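PDB 6QLG: flavin prenyltransferase PAD1, mitochondrial from Aspergillus niger, which probably makes the prenylated FMN cofactor of ferulic acid decarboxylase by joining a dimethylallyl group to reduced FMN. Local coordinates for residues K128-I133 against L156-R161; V148-R153 against A179-F184. All blocks are in the same frame, centred on the assembly; numbering follows the deposited sequence.

Interaction 1: residues K128-I133 against L156-R161; sequences KTLAAI and LVLVAR. With FMN (flavin mononucleotide), chain M; DMA (dimethylallyl diphosphate), chain J.
Helix segment 128-133, through Leu130 and Ile133, packs across strand 156-160, with the two axes 9.6 Å apart at closest approach and their N-to-C directions 145° apart. The layers meet entirely through apolar branches. Leu158 serves both helix residues: its CG lies anti to the carbonyl carbon (chi1 -51°), raising the two methyls toward the helix. Of these, CD2 meets Ile133 CD1 tip to tip at 3.8 Å, whereas CD1 lies 4.0 Å from Leu130 CD1, the two leucine side chains crossing at about a right angle. Two residues earlier on the same face of the strand, Leu156 CD2 lies 4.3 Å from Ile133 CG2. This is the interior of a right-handed beta-alpha-beta crossover in a Rossmann-like flavoprotein fold: strand 119-125 runs into helix 127-135, and helix 141-151 then returns the chain to strand 155-160 beside it. Met173 and Val176 of helix 167-178 close the same hydrophobic layer.

The N-terminal end of the helix segment and the C-terminal end of the strand segment both reach the flavin. Lys128 NZ bonds FMN O1P at 2.8 Å and Thr129 OG1 donates to FMN O3P at 2.7 Å, gripping the phosphate through two different oxygens. Past the strand, Arg161 O accepts a hydrogen bond from FMN N3 at 2.9 Å, with an N-H...O angle of 156°. Arg161 NH2 also donates to FMN O4 at 3.1 Å. FMN O4 lies oblique to the guanidinium, whereas O3B of dimethylallyl diphosphate, weakly bonded by NH1, lies at its edge. Pro188 of a neighbouring subunit accepts from NE through its backbone oxygen.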
# COMPACT_ATOMS: atom_id res chain seq x y z
N LYS B 128 6.94 -21.24 -12.54
CA LYS B 128 8.13 -21.36 -11.69
C LYS B 128 9.20 -20.35 -12.10
O LYS B 128 9.77 -19.65 -11.26
CB LYS B 128 8.66 -22.79 -11.75
CG LYS B 128 9.95 -23.02 -10.96
CD LYS B 128 11.18 -22.90 -11.86
CE LYS B 128 12.28 -23.86 -11.46
NZ LYS B 128 13.46 -23.68 -12.35
N THR B 129 9.49 -20.27 -13.40
CA THR B 129 10.52 -19.34 -13.87
C THR B 129 10.05 -17.90 -13.76
O THR B 129 10.84 -17.01 -13.42
CB THR B 129 10.93 -19.70 -15.30
OG1 THR B 129 11.74 -20.88 -15.27
CG2 THR B 129 11.73 -18.57 -15.94
N LEU B 130 8.77 -17.64 -14.04
CA LEU B 130 8.20 -16.32 -13.77
C LEU B 130 8.40 -15.93 -12.31
O LEU B 130 8.73 -14.78 -12.00
CB LEU B 130 6.71 -16.31 -14.13
CG LEU B 130 5.87 -15.22 -13.46
CD1 LEU B 130 6.21 -13.83 -14.01
CD2 LEU B 130 4.38 -15.50 -13.62
N ALA B 131 8.23 -16.89 -11.40
CA ALA B 131 8.39 -16.59 -9.98
C ALA B 131 9.85 -16.39 -9.61
O ALA B 131 10.17 -15.54 -8.76
CB ALA B 131 7.78 -17.71 -9.14
N ALA B 132 10.75 -17.18 -10.20
CA ALA B 132 12.17 -16.97 -9.97
C ALA B 132 12.60 -15.57 -10.37
O ALA B 132 13.35 -14.90 -9.65
CB ALA B 132 12.99 -18.02 -10.74
N ILE B 133 12.11 -15.09 -11.52
CA ILE B 133 12.47 -13.75 -11.98
C ILE B 133 11.83 -12.69 -11.10
O ILE B 133 12.48 -11.70 -10.73
CB ILE B 133 12.07 -13.59 -13.46
CG1 ILE B 133 12.84 -14.59 -14.33
CG2 ILE B 133 12.34 -12.16 -13.93
CD1 ILE B 133 12.29 -14.73 -15.73
N LEU B 156 12.85 -7.60 -21.96
CA LEU B 156 12.66 -8.97 -21.48
C LEU B 156 11.20 -9.34 -21.68
O LEU B 156 10.31 -8.71 -21.09
CB LEU B 156 13.06 -9.10 -20.01
CG LEU B 156 12.72 -10.44 -19.34
CD1 LEU B 156 13.51 -11.58 -19.96
CD2 LEU B 156 12.96 -10.37 -17.84
N VAL B 157 10.95 -10.37 -22.49
CA VAL B 157 9.60 -10.83 -22.80
C VAL B 157 9.41 -12.22 -22.20
O VAL B 157 10.20 -13.13 -22.46
CB VAL B 157 9.35 -10.85 -24.32
CG1 VAL B 157 7.97 -11.42 -24.62
CG2 VAL B 157 9.49 -9.45 -24.90
N LEU B 158 8.37 -12.37 -21.39
CA LEU B 158 8.03 -13.64 -20.75
C LEU B 158 6.74 -14.15 -21.37
O LEU B 158 5.66 -13.59 -21.12
CB LEU B 158 7.89 -13.47 -19.24
CG LEU B 158 9.02 -12.78 -18.48
CD1 LEU B 158 8.71 -12.73 -17.00
CD2 LEU B 158 10.34 -13.47 -18.73
N VAL B 159 6.83 -15.21 -22.16
CA VAL B 159 5.65 -15.86 -22.71
C VAL B 159 5.07 -16.78 -21.64
O VAL B 159 5.16 -18.01 -21.74
CB VAL B 159 5.98 -16.63 -24.01
CG1 VAL B 159 4.71 -17.13 -24.68
CG2 VAL B 159 6.76 -15.72 -24.96
N ALA B 160 4.48 -16.17 -20.61
CA ALA B 160 4.03 -16.90 -19.43
C ALA B 160 2.75 -17.67 -19.75
O ALA B 160 1.72 -17.07 -20.05
CB ALA B 160 3.81 -15.94 -18.26
N ARG B 161 2.81 -18.99 -19.66
CA ARG B 161 1.71 -19.86 -20.05
C ARG B 161 1.18 -20.59 -18.82
O ARG B 161 1.90 -21.40 -18.22
CB ARG B 161 2.14 -20.84 -21.14
CG ARG B 161 0.98 -21.51 -21.83
CD ARG B 161 0.66 -22.85 -21.19
NE ARG B 161 -0.64 -23.36 -21.60
CZ ARG B 161 -1.45 -24.04 -20.80
NH1 ARG B 161 -2.63 -24.46 -21.24
NH2 ARG B 161 -1.09 -24.30 -19.55
N1 FMN M . 4.06 -25.17 -15.56
C2 FMN M . 3.45 -23.97 -15.86
O2 FMN M . 3.58 -23.01 -15.11
N3 FMN M . 2.68 -23.86 -17.00
C4 FMN M . 2.53 -24.95 -17.83
O4 FMN M . 1.85 -24.88 -18.86
C4A FMN M . 3.15 -26.16 -17.54
N5 FMN M . 2.98 -27.24 -18.39
C5A FMN M . 3.59 -28.45 -18.11
C6 FMN M . 3.43 -29.54 -18.97
C7 FMN M . 4.04 -30.77 -18.70
C7M FMN M . 3.85 -31.93 -19.64
C8 FMN M . 4.82 -30.89 -17.55
C8M FMN M . 5.48 -32.20 -17.23
C9 FMN M . 4.97 -29.79 -16.69
C9A FMN M . 4.36 -28.57 -16.96
N10 FMN M . 4.53 -27.47 -16.11
C10 FMN M . 3.91 -26.27 -16.39
C1' FMN M . 5.35 -27.60 -14.85
C2' FMN M . 6.81 -27.14 -14.95
O2' FMN M . 7.51 -27.94 -15.88
C3' FMN M . 7.45 -27.25 -13.57
O3' FMN M . 6.85 -26.30 -12.71
C4' FMN M . 8.95 -27.03 -13.59
O4' FMN M . 9.43 -26.91 -12.27
C5' FMN M . 9.33 -25.76 -14.34
O5' FMN M . 10.73 -25.73 -14.44
P FMN M . 11.47 -24.70 -15.43
O1P FMN M . 12.87 -24.45 -14.93
O2P FMN M . 11.52 -25.32 -16.81
O3P FMN M . 10.74 -23.38 -15.48
C1 DMA J . 0.07 -28.97 -16.78
O1 DMA J . -0.91 -28.70 -15.82
C2 DMA J . 1.05 -29.98 -16.20
C3 DMA J . 1.10 -31.18 -16.72
C4 DMA J . 2.08 -32.18 -16.13
C5 DMA J . 0.20 -31.55 -17.90
PA DMA J . -1.91 -27.46 -16.17
O1A DMA J . -3.01 -27.37 -15.13
O2A DMA J . -1.05 -26.21 -16.12
O3A DMA J . -2.53 -27.74 -17.69
PB DMA J . -3.96 -27.14 -18.25
O1B DMA J . -4.07 -25.68 -17.86
O2B DMA J . -5.16 -27.88 -17.69
O3B DMA J . -4.00 -27.29 -19.76

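Interaction 2: residues V148-R153 against A179-F184; sequences VMLKER and AGAVIF. With DMA (dimethylallyl diphosphate), chain P.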
# COMPACT_ATOMS: atom_id res chain seq x y z
N VAL B 148 19.65 -10.07 -15.06
CA VAL B 148 20.62 -9.13 -15.61
C VAL B 148 19.97 -8.22 -16.65
O VAL B 148 20.24 -7.01 -16.69
CB VAL B 148 21.82 -9.90 -16.19
CG1 VAL B 148 22.69 -8.99 -17.03
CG2 VAL B 148 22.62 -10.54 -15.07
N MET B 149 19.11 -8.78 -17.51
CA MET B 149 18.40 -7.95 -18.49
C MET B 149 17.61 -6.85 -17.81
O MET B 149 17.60 -5.70 -18.28
CB MET B 149 17.47 -8.82 -19.34
CG MET B 149 18.16 -9.89 -20.18
SD MET B 149 19.08 -9.22 -21.58
CE MET B 149 19.98 -10.69 -22.10
N LEU B 150 16.95 -7.16 -16.70
CA LEU B 150 16.16 -6.16 -15.99
C LEU B 150 17.05 -5.06 -15.42
O LEU B 150 16.71 -3.87 -15.51
CB LEU B 150 15.33 -6.81 -14.89
CG LEU B 150 14.18 -7.71 -15.36
CD1 LEU B 150 13.47 -8.35 -14.17
CD2 LEU B 150 13.21 -6.93 -16.22
N LYS B 151 18.19 -5.43 -14.83
CA LYS B 151 19.04 -4.42 -14.22
C LYS B 151 19.74 -3.56 -15.27
O LYS B 151 20.00 -2.38 -15.01
CB LYS B 151 20.06 -5.08 -13.28
CG LYS B 151 21.37 -5.53 -13.93
CD LYS B 151 22.25 -6.22 -12.89
CE LYS B 151 23.42 -6.97 -13.53
NZ LYS B 151 24.67 -6.16 -13.52
N GLU B 152 20.02 -4.11 -16.44
CA GLU B 152 20.60 -3.34 -17.54
C GLU B 152 19.55 -2.63 -18.38
O GLU B 152 19.91 -1.99 -19.37
CB GLU B 152 21.46 -4.25 -18.43
CG GLU B 152 22.56 -5.00 -17.68
CD GLU B 152 23.62 -4.07 -17.10
OE1 GLU B 152 23.80 -2.95 -17.63
OE2 GLU B 152 24.29 -4.47 -16.13
N ARG B 153 18.27 -2.75 -18.02
CA ARG B 153 17.18 -2.08 -18.73
C ARG B 153 17.08 -2.55 -20.18
O ARG B 153 16.85 -1.75 -21.09
CB ARG B 153 17.30 -0.56 -18.64
CG ARG B 153 16.61 0.07 -17.44
CD ARG B 153 17.27 -0.35 -16.13
NE ARG B 153 16.80 0.43 -14.99
CZ ARG B 153 17.23 0.28 -13.74
NH1 ARG B 153 18.15 -0.64 -13.47
NH2 ARG B 153 16.75 1.04 -12.77
N ALA B 179 8.71 -3.94 -12.86
CA ALA B 179 10.17 -3.99 -12.87
C ALA B 179 10.76 -3.93 -14.28
O ALA B 179 11.98 -3.82 -14.41
CB ALA B 179 10.67 -5.25 -12.16
N GLY B 180 9.93 -4.00 -15.32
CA GLY B 180 10.39 -3.81 -16.69
C GLY B 180 10.09 -4.95 -17.64
O GLY B 180 10.32 -4.79 -18.85
N ALA B 181 9.61 -6.10 -17.18
CA ALA B 181 9.36 -7.21 -18.08
C ALA B 181 8.03 -7.04 -18.81
O ALA B 181 7.16 -6.26 -18.40
CB ALA B 181 9.38 -8.54 -17.32
N VAL B 182 7.88 -7.79 -19.90
CA VAL B 182 6.65 -7.80 -20.69
C VAL B 182 6.04 -9.19 -20.61
O VAL B 182 6.68 -10.18 -20.98
CB VAL B 182 6.92 -7.41 -22.15
CG1 VAL B 182 5.63 -7.50 -22.97
CG2 VAL B 182 7.52 -6.01 -22.23
N ILE B 183 4.81 -9.27 -20.12
CA ILE B 183 4.07 -10.53 -20.04
C ILE B 183 3.33 -10.74 -21.36
O ILE B 183 2.50 -9.91 -21.75
CB ILE B 183 3.10 -10.53 -18.85
CG1 ILE B 183 3.86 -10.27 -17.54
CG2 ILE B 183 2.34 -11.86 -18.78
CD1 ILE B 183 4.92 -11.31 -17.22
N PHE B 184 3.62 -11.85 -22.03
CA PHE B 184 3.01 -12.19 -23.32
C PHE B 184 2.35 -13.56 -23.21
O PHE B 184 2.95 -14.58 -23.56
CB PHE B 184 4.05 -12.17 -24.44
CG PHE B 184 3.46 -12.22 -25.84
CD1 PHE B 184 2.88 -13.37 -26.34
CD2 PHE B 184 3.51 -11.10 -26.66
CE1 PHE B 184 2.34 -13.41 -27.62
CE2 PHE B 184 2.98 -11.13 -27.94
CZ PHE B 184 2.39 -12.29 -28.42
C1 DMA P . 29.07 -10.69 -13.45
O1 DMA P . 28.21 -9.81 -14.11
C2 DMA P . 28.76 -12.12 -13.90
C3 DMA P . 29.75 -12.93 -14.22
C4 DMA P . 29.44 -14.35 -14.68
C5 DMA P . 31.19 -12.45 -14.14
PA DMA P . 27.84 -8.39 -13.36
O1A DMA P . 27.13 -8.69 -12.06
O2A DMA P . 26.95 -7.56 -14.25
O3A DMA P . 29.24 -7.58 -13.03
PB DMA P . 29.46 -5.98 -13.35
O1B DMA P . 28.29 -5.20 -12.80
O2B DMA P . 29.56 -5.78 -14.84
O3B DMA P . 30.73 -5.49 -12.68
O HOH W 1 14.23 -3.11 -16.46
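Leu150 lays one methyl, CD2, over the backbone where the chain turns from helix 167-178 into strand 182-183. That turn is a Schellman motif ending the helix: Gly180 adopts a positive phi of 124°, and the chain then straightens through Ala181 into the strand that is outermost in this chain's Rossmann-like sheet. CD2 sits 3.8 Å from Ala179 O and 3.8 Å from Ala181 N, touching the peptide groups on both sides of the glycine, with Ala181 CB a further neighbour at 4.3 Å. The contact is asymmetric, since one leucine branch spans three residues, and CG, anti to the carbonyl carbon (chi1 -69°), directs that branch toward the turn. Leu156 of strand 155-160 packs against both Leu150 and Ala181, filling in the sheet side of the cluster.

A water also bridges the two helix ends, donating one hydrogen to Leu150 O at 2.8 Å and the other to Ala179 O at 3.1 Å. Two carbonyls at the ends of different helices thus share a single donor molecule.

Helix 141-151 ends in a Schellman motif as well, with Arg153 at the positive-phi position. Just before it, Lys151 faces a prenyl-donor site assembled from several subunits. Lys151 NZ donates to O2A of dimethylallyl diphosphate at 2.8 Å and forms a salt bridge with Glu152 OE2; Glu162 of a neighbouring subunit pairs with the same nitrogen, and Arg207 of yet another neighbour pairs with Glu152. The lysine amine is thus bonded to a diphosphate oxygen and to two carboxylates. Arg153 NH1 donates to Lys151 O at 3.0 Å; this oxygen lies almost in the guanidinium plane of Arg153, whereas NH1 is tilted 32° from the carbonyl plane.

How the interactions relate
Interactions 1 and 2 lie about 10 Å apart, centre to centre, in one Rossmann-like domain, and their segments alternate along the chain: 128-133, 148-153, 156-161, then 179-184. Helices 127-135 and 141-151 are consecutive, and the strands 155-160 and 182-183 are neighbours in the same parallel sheet. The contacts touch directly: Leu158 N lies 2.8 Å from Val182 O, a probable hydrogen bond, and Leu156 CD2 packs 3.8 Å from Leu150 CD2. One continuous core thus carries residues of two copies of the same composite site: Arg161 of interaction 1 contributes to one, Lys151 of interaction 2 to another, each completed by neighbouring subunits.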